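Local coordinates for flavin-dependent thymidylate synthase (Thermus thermophilus, PDB 6J61), which probably catalyses the reductive methylation of dUMP to dTMP, with methylenetetrahydrofolate as methyl donor and NADPH and reduced FAD as reductants, at residues A[189-192]-A[193-197]; A[210-213]-A[214-217]; A[238-241]-A[242-246]. All blocks are in the same frame, centred on the assembly; numbering follows the deposited sequence.

Interaction 1 of 3, residues A[189-192]-A[193-197]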
loop_
_atom_site.group_PDB
_atom_site.type_symbol
_atom_site.label_atom_id
_atom_site.label_comp_id
_atom_site.label_asym_id
_atom_site.label_seq_id
_atom_site.Cartn_x
_atom_site.Cartn_y
_atom_site.Cartn_z
ATOM N N ALA A 189 -2.856 -19.763 13.034
ATOM C CA ALA A 189 -3.948 -19.315 12.171
ATOM C C ALA A 189 -5.114 -20.260 12.395
ATOM O O ALA A 189 -4.898 -21.424 12.711
ATOM C CB ALA A 189 -3.497 -19.354 10.698
ATOM N N GLN A 190 -6.345 -19.784 12.244
ATOM C CA GLN A 190 -7.482 -20.677 12.453
ATOM C C GLN A 190 -7.455 -21.800 11.418
ATOM O O GLN A 190 -7.159 -21.571 10.244
ATOM C CB GLN A 190 -8.809 -19.914 12.368
ATOM C CG GLN A 190 -9.971 -20.664 13.003
ATOM C CD GLN A 190 -11.241 -19.820 13.175
ATOM O OE1 GLN A 190 -11.192 -18.655 13.596
ATOM N NE2 GLN A 190 -12.383 -20.417 12.868
ATOM N N TRP A 191 -7.766 -23.013 11.863
ATOM C CA TRP A 191 -7.772 -24.193 11.003
ATOM C C TRP A 191 -8.414 -23.992 9.625
ATOM O O TRP A 191 -7.831 -24.377 8.607
ATOM C CB TRP A 191 -8.475 -25.367 11.710
ATOM C CG TRP A 191 -8.379 -26.672 10.957
ATOM C CD1 TRP A 191 -7.356 -27.579 11.017
ATOM C CD2 TRP A 191 -9.307 -27.187 9.987
ATOM N NE1 TRP A 191 -7.587 -28.621 10.144
ATOM C CE2 TRP A 191 -8.777 -28.406 9.501
ATOM C CE3 TRP A 191 -10.531 -26.738 9.482
ATOM C CZ2 TRP A 191 -9.430 -29.180 8.535
ATOM C CZ3 TRP A 191 -11.183 -27.513 8.517
ATOM C CH2 TRP A 191 -10.628 -28.720 8.057
ATOM N N GLU A 192 -9.608 -23.408 9.583
ATOM C CA GLU A 192 -10.286 -23.216 8.303
ATOM C C GLU A 192 -9.403 -22.523 7.275
ATOM O O GLU A 192 -9.188 -23.038 6.174
ATOM C CB GLU A 192 -11.582 -22.405 8.472
ATOM C CG GLU A 192 -12.765 -23.149 9.091
ATOM C CD GLU A 192 -12.444 -23.718 10.457
ATOM O OE1 GLU A 192 -11.692 -23.079 11.226
ATOM O OE2 GLU A 192 -12.954 -24.807 10.764
ATOM N N ILE A 193 -8.883 -21.357 7.635
ATOM C CA ILE A 193 -8.065 -20.629 6.695
ATOM C C ILE A 193 -6.731 -21.336 6.436
ATOM O O ILE A 193 -6.158 -21.208 5.347
ATOM C CB ILE A 193 -7.870 -19.157 7.145
ATOM C CG1 ILE A 193 -7.299 -18.347 5.978
ATOM C CG2 ILE A 193 -6.975 -19.080 8.366
ATOM C CD1 ILE A 193 -7.475 -16.859 6.102
ATOM N N ARG A 194 -6.244 -22.109 7.404
ATOM C CA ARG A 194 -4.993 -22.826 7.172
ATOM C C ARG A 194 -5.173 -23.737 5.961
ATOM O O ARG A 194 -4.313 -23.792 5.084
ATOM C CB ARG A 194 -4.593 -23.683 8.378
ATOM C CG ARG A 194 -4.267 -22.900 9.622
ATOM C CD ARG A 194 -3.002 -23.438 10.275
ATOM N NE ARG A 194 -3.114 -24.839 10.650
ATOM C CZ ARG A 194 -3.875 -25.274 11.643
ATOM N NH1 ARG A 194 -4.588 -24.415 12.356
ATOM N NH2 ARG A 194 -3.918 -26.568 11.931
ATOM N N GLN A 195 -6.306 -24.439 5.922
ATOM C CA GLN A 195 -6.608 -25.362 4.835
ATOM C C GLN A 195 -6.615 -24.629 3.507
ATOM O O GLN A 195 -6.142 -25.157 2.509
ATOM C CB GLN A 195 -7.959 -26.061 5.069
ATOM C CG GLN A 195 -8.086 -26.759 6.426
ATOM C CD GLN A 195 -6.772 -27.383 6.901
ATOM O OE1 GLN A 195 -6.180 -28.218 6.215
ATOM N NE2 GLN A 195 -6.306 -26.965 8.080
ATOM N N TYR A 196 -7.141 -23.411 3.488
ATOM C CA TYR A 196 -7.156 -22.640 2.249
ATOM C C TYR A 196 -5.730 -22.273 1.859
ATOM O O TYR A 196 -5.378 -22.269 0.687
ATOM C CB TYR A 196 -8.003 -21.369 2.407
ATOM C CG TYR A 196 -9.472 -21.600 2.170
ATOM C CD1 TYR A 196 -9.998 -21.601 0.871
ATOM C CD2 TYR A 196 -10.339 -21.859 3.239
ATOM C CE1 TYR A 196 -11.356 -21.858 0.643
ATOM C CE2 TYR A 196 -11.689 -22.109 3.022
ATOM C CZ TYR A 196 -12.188 -22.113 1.725
ATOM O OH TYR A 196 -13.511 -22.408 1.510
ATOM N N ALA A 197 -4.906 -21.962 2.848
ATOM C CA ALA A 197 -3.517 -21.612 2.577
ATOM C C ALA A 197 -2.771 -22.845 2.032
ATOM O O ALA A 197 -1.879 -22.723 1.190
ATOM C CB ALA A 197 -2.851 -21.080 3.863
#

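Interaction 2 of 3, residues A[210-213]-A[214-217]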
loop_
_atom_site.group_PDB
_atom_site.type_symbol
_atom_site.label_atom_id
_atom_site.label_comp_id
_atom_site.label_asym_id
_atom_site.label_seq_id
_atom_site.Cartn_x
_atom_site.Cartn_y
_atom_site.Cartn_z
ATOM N N LEU A 210 11.095 -23.320 -8.077
ATOM C CA LEU A 210 12.364 -22.834 -7.544
ATOM C C LEU A 210 12.100 -21.848 -6.406
ATOM O O LEU A 210 12.596 -22.021 -5.290
ATOM C CB LEU A 210 13.216 -22.170 -8.635
ATOM C CG LEU A 210 13.714 -23.076 -9.767
ATOM C CD1 LEU A 210 14.736 -22.319 -10.604
ATOM C CD2 LEU A 210 14.332 -24.349 -9.192
ATOM N N ALA A 211 11.302 -20.822 -6.688
ATOM C CA ALA A 211 10.979 -19.827 -5.680
ATOM C C ALA A 211 10.418 -20.529 -4.447
ATOM O O ALA A 211 10.769 -20.199 -3.307
ATOM C CB ALA A 211 9.966 -18.844 -6.222
ATOM N N TRP A 212 9.549 -21.504 -4.683
ATOM C CA TRP A 212 8.963 -22.231 -3.586
ATOM C C TRP A 212 10.035 -22.995 -2.805
ATOM O O TRP A 212 9.959 -23.110 -1.575
ATOM C CB TRP A 212 7.887 -23.201 -4.088
ATOM C CG TRP A 212 7.368 -24.045 -2.964
ATOM C CD1 TRP A 212 7.909 -25.210 -2.499
ATOM C CD2 TRP A 212 6.312 -23.709 -2.062
ATOM N NE1 TRP A 212 7.265 -25.611 -1.358
ATOM C CE2 TRP A 212 6.278 -24.708 -1.067
ATOM C CE3 TRP A 212 5.393 -22.657 -1.995
ATOM C CZ2 TRP A 212 5.361 -24.686 -0.014
ATOM C CZ3 TRP A 212 4.479 -22.634 -0.947
ATOM C CH2 TRP A 212 4.472 -23.642 0.029
ATOM N N ALA A 213 11.026 -23.527 -3.514
ATOM C CA ALA A 213 12.080 -24.268 -2.839
ATOM C C ALA A 213 12.752 -23.333 -1.846
ATOM O O ALA A 213 12.956 -23.687 -0.690
ATOM C CB ALA A 213 13.097 -24.788 -3.838
ATOM N N ALA A 214 13.078 -22.135 -2.299
ATOM C CA ALA A 214 13.723 -21.158 -1.442
ATOM C C ALA A 214 12.809 -20.797 -0.270
ATOM O O ALA A 214 13.245 -20.749 0.887
ATOM C CB ALA A 214 14.065 -19.898 -2.253
ATOM N N PHE A 215 11.546 -20.531 -0.576
ATOM C CA PHE A 215 10.585 -20.172 0.457
ATOM C C PHE A 215 10.490 -21.266 1.523
ATOM O O PHE A 215 10.518 -20.994 2.715
ATOM C CB PHE A 215 9.201 -19.931 -0.163
ATOM C CG PHE A 215 8.153 -19.562 0.834
ATOM C CD1 PHE A 215 8.188 -18.321 1.471
ATOM C CD2 PHE A 215 7.160 -20.472 1.190
ATOM C CE1 PHE A 215 7.250 -17.992 2.461
ATOM C CE2 PHE A 215 6.211 -20.150 2.183
ATOM C CZ PHE A 215 6.263 -18.912 2.817
ATOM N N GLU A 216 10.379 -22.509 1.085
ATOM C CA GLU A 216 10.268 -23.628 2.009
ATOM C C GLU A 216 11.491 -23.719 2.932
ATOM O O GLU A 216 11.367 -23.707 4.156
ATOM C CB GLU A 216 10.102 -24.916 1.205
ATOM C CG GLU A 216 9.898 -26.151 2.032
ATOM C CD GLU A 216 9.536 -27.353 1.181
ATOM O OE1 GLU A 216 10.305 -27.701 0.251
ATOM O OE2 GLU A 216 8.475 -27.949 1.444
ATOM N N GLU A 217 12.669 -23.784 2.322
ATOM C CA GLU A 217 13.930 -23.887 3.036
ATOM C C GLU A 217 14.220 -22.739 4.013
ATOM O O GLU A 217 14.485 -22.979 5.189
ATOM C CB GLU A 217 15.063 -24.010 2.004
ATOM C CG GLU A 217 16.489 -24.050 2.554
ATOM C CD GLU A 217 16.697 -25.104 3.624
ATOM O OE1 GLU A 217 16.256 -26.262 3.451
ATOM O OE2 GLU A 217 17.325 -24.767 4.645
#

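Interaction 3 of 3, residues A[238-241]-A[242-246]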
loop_
_atom_site.group_PDB
_atom_site.type_symbol
_atom_site.label_atom_id
_atom_site.label_comp_id
_atom_site.label_asym_id
_atom_site.label_seq_id
_atom_site.Cartn_x
_atom_site.Cartn_y
_atom_site.Cartn_z
ATOM N N THR A 238 31.155 -22.664 19.212
ATOM C CA THR A 238 32.214 -21.829 18.652
ATOM C C THR A 238 32.014 -21.848 17.148
ATOM O O THR A 238 31.375 -22.753 16.617
ATOM C CB THR A 238 33.626 -22.387 18.942
ATOM O OG1 THR A 238 33.739 -23.703 18.389
ATOM C CG2 THR A 238 33.894 -22.436 20.437
ATOM N N PRO A 239 32.555 -20.849 16.441
ATOM C CA PRO A 239 32.429 -20.761 14.984
ATOM C C PRO A 239 32.771 -22.071 14.276
ATOM O O PRO A 239 31.928 -22.666 13.602
ATOM C CB PRO A 239 33.393 -19.633 14.640
ATOM C CG PRO A 239 33.206 -18.703 15.804
ATOM C CD PRO A 239 33.248 -19.663 16.977
ATOM N N GLU A 240 34.016 -22.505 14.443
ATOM C CA GLU A 240 34.526 -23.740 13.854
ATOM C C GLU A 240 33.552 -24.915 13.992
ATOM O O GLU A 240 33.251 -25.607 13.018
ATOM C CB GLU A 240 35.863 -24.091 14.521
ATOM C CG GLU A 240 36.397 -25.496 14.238
ATOM C CD GLU A 240 37.066 -25.624 12.878
ATOM O OE1 GLU A 240 37.452 -26.757 12.509
ATOM O OE2 GLU A 240 37.213 -24.594 12.180
ATOM N N VAL A 241 33.070 -25.139 15.210
ATOM C CA VAL A 241 32.145 -26.236 15.488
ATOM C C VAL A 241 30.858 -26.117 14.676
ATOM O O VAL A 241 30.416 -27.079 14.042
ATOM C CB VAL A 241 31.773 -26.272 16.994
ATOM C CG1 VAL A 241 30.803 -27.410 17.278
ATOM C CG2 VAL A 241 33.029 -26.430 17.830
ATOM N N TYR A 242 30.263 -24.926 14.712
ATOM C CA TYR A 242 29.019 -24.649 14.003
ATOM C C TYR A 242 29.233 -24.901 12.525
ATOM O O TYR A 242 28.447 -25.596 11.884
ATOM C CB TYR A 242 28.589 -23.186 14.239
ATOM C CG TYR A 242 27.169 -22.857 13.799
ATOM C CD1 TYR A 242 26.136 -23.782 13.952
ATOM C CD2 TYR A 242 26.857 -21.614 13.259
ATOM C CE1 TYR A 242 24.834 -23.478 13.576
ATOM C CE2 TYR A 242 25.550 -21.299 12.880
ATOM C CZ TYR A 242 24.547 -22.237 13.041
ATOM O OH TYR A 242 23.259 -21.942 12.657
ATOM N N GLU A 243 30.320 -24.344 12.004
ATOM C CA GLU A 243 30.655 -24.489 10.603
ATOM C C GLU A 243 30.711 -25.948 10.158
ATOM O O GLU A 243 30.052 -26.328 9.190
ATOM C CB GLU A 243 31.985 -23.812 10.319
ATOM C CG GLU A 243 32.419 -23.912 8.884
ATOM C CD GLU A 243 33.812 -23.379 8.691
ATOM O OE1 GLU A 243 34.734 -23.886 9.374
ATOM O OE2 GLU A 243 33.985 -22.457 7.865
ATOM N N LYS A 244 31.493 -26.769 10.849
ATOM C CA LYS A 244 31.574 -28.175 10.471
ATOM C C LYS A 244 30.174 -28.782 10.409
ATOM O O LYS A 244 29.803 -29.388 9.405
ATOM C CB LYS A 244 32.452 -28.967 11.452
ATOM C CG LYS A 244 33.950 -28.767 11.233
ATOM C CD LYS A 244 34.794 -29.677 12.120
ATOM C CE LYS A 244 36.286 -29.466 11.849
ATOM N NZ LYS A 244 37.182 -30.252 12.754
ATOM N N ALA A 245 29.400 -28.600 11.476
ATOM C CA ALA A 245 28.040 -29.129 11.535
ATOM C C ALA A 245 27.209 -28.715 10.317
ATOM O O ALA A 245 26.455 -29.521 9.770
ATOM C CB ALA A 245 27.353 -28.671 12.819
ATOM N N LEU A 246 27.346 -27.461 9.896
ATOM C CA LEU A 246 26.603 -26.964 8.745
ATOM C C LEU A 246 27.058 -27.628 7.445
ATOM O O LEU A 246 26.250 -28.250 6.744
ATOM C CB LEU A 246 26.752 -25.441 8.629
ATOM C CG LEU A 246 26.159 -24.606 9.768
ATOM C CD1 LEU A 246 26.601 -23.172 9.627
ATOM C CD2 LEU A 246 24.653 -24.702 9.756
#

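Interaction 1 of 3, residues A[189-192]-A[193-197]
W191 holds CG opposite its backbone N (chi1 -173°), while Q195 sets CG beside its own backbone N and bends at chi2; together these settings lay the glutamine amide over one face of the indole. The ring and amide planes differ by 20°, so the two groups are stacked, and Q195 CG stands 3.4 Å from the centroid of the W191 six-membered ring, almost on the ring normal, as a CH-pi contact requires. Q195 NE2 comes within 2.9 Å of W191 NE1, but both are donors. One amide N-H goes to the backbone: Q195 NE2 lies 3.0 Å from W191 O, tilted from the carbonyl plane. Because W191 O also accepts the backbone N-H of Q195, with Q195 N 3.1 Å away, one carbonyl grips this residue twice.

The contact spans the N-terminus of helix 191-207, from the residues before it into its first turns, with Q190 at the N-cap position and R194 N bonded to Q190 O at 3.0 Å. R194, bent at chi2 and chi3, reaches back past the helix start, where NH1 meets A189 O at 3.0 Å with the acceptor in the guanidinium plane. That plane is 88° from the indole. The aliphatic part of R194 packs on A189, CG to CB 3.8 Å.

Q190 NE2 donates to E192 OE1 at 3.2 Å from above the carboxylate plane, while Q190 OE1 is bonded to R157 of the second subunit, a predicted dUMP-binding residue. E192 OE2 forms a salt bridge with R109. I193 lies near Q79 and R184, which are predicted to bind dUMP.

Interaction 2 of 3, residues A[210-213]-A[214-217]
W212 and F215, three residues apart, meet through W212 CZ3 and F215 CD2, 4.1 Å apart, with the phenyl carbon above one face of the indole and displaced toward its rim. The ring centroids are 5.6 Å apart and the planes 55° from each other, an oblique pairing that is neither a stack nor edge-to-face. One residue further on, the E216 carboxylate comes beside the pyrrole end of the indole. W212 NE1 lies 3.8 Å from E216 OE2, beyond hydrogen-bonding distance, and the carboxylate plane is turned 69° from the ring.

W212, F215 and E216 share the same first torsion, with CG on the far side of CB from the backbone N (chi1 175° for W212), and E216 runs on extended. Beneath them the alpha-helical ladder is regular: E216 N bonds to W212 O at 2.8 Å, F215 N to A211 O at 2.9 Å and E217 N to A213 O at 3.0 Å. The arrangement is the i to i+3 and i to i+4 side-chain pairing of an alpha-helix, here helix 209-220, which W212 sets against two neighbouring helices.

Beyond this first shell, F215 stacks on F178, and W212 packs on F178 and L181 of helix 174-184 and on A201, V204 and K205 of helix 191-207. At the start of helix 209-220, the D24 carboxylate accepts the N-H groups of L210 and A211.

The aromatic pair is thus held by dispersion and by surrounding helices rather than by a directed bond. With no hydrogen bond formed, any attraction between E216 and the indole N-H is probably weak. E216 also has a long, weak ion pair with R227 of the third subunit, whereas E217 makes a salt bridge to that R227 and accepts the backbone N-H of T228 there.

Interaction 3 of 3, residues A[238-241]-A[242-246]
E240 and K244, one helical turn apart, form the salt bridge of this contact: E240 OE1 lies 3.5 Å from K244 NZ, though K244 CE is nearer to that oxygen (3.0 Å), so the lysine passes alongside it. E240 sets CG opposite its backbone N (chi1 168°) and bends at chi2, which carries the carboxylate along the helix toward the extended lysine. Its other oxygen faces a like charge, with E240 OE2 3.8 Å from E243 OE1 and the two carboxylate planes 74° apart.

Backbone bonds make the rest of the frame. T238, the N-cap residue of helix 239-249, accepts Y242 N at 3.1 Å through its carbonyl O; E243 N follows to P239 O at 2.8 Å.

Apolar contacts lie on another side of the helix. L246 CD1 stands 3.8 Å above the Y242 ring, over its centre, and both residues pack on helix 253-263, while V241 and A245 meet L236 of the third subunit. Helices 239-249 and 253-263 probably belong to the extra C-terminal domain.

K244 probably offsets part of the E240-E243 repulsion, but this exposed salt bridge is likely to contribute little, and a crystal neighbour touching K244 may influence its position.

How the interactions relate
The three contacts follow one another along the chain, and none touches another. Interactions 1 and 2 lie on the successive helices 191-207 and 209-220, with centres about 21 Å apart and nearest atoms about 7 Å apart; helix 174-184 bridges them, receiving I193 and A197 from one and A211 and W212 from the other. Interaction 1 is closer to the flavin: the A189 side chain is about 7 Å from a bound FAD, against about 12 Å for F215 of interaction 2. Interaction 3 lies away from the annotated sites, its centre about 25 Å from that of interaction 2 and about 38 Å from that of interaction 1. Interactions 2 and 3 both touch the third subunit, whereas interaction 1 reaches the second.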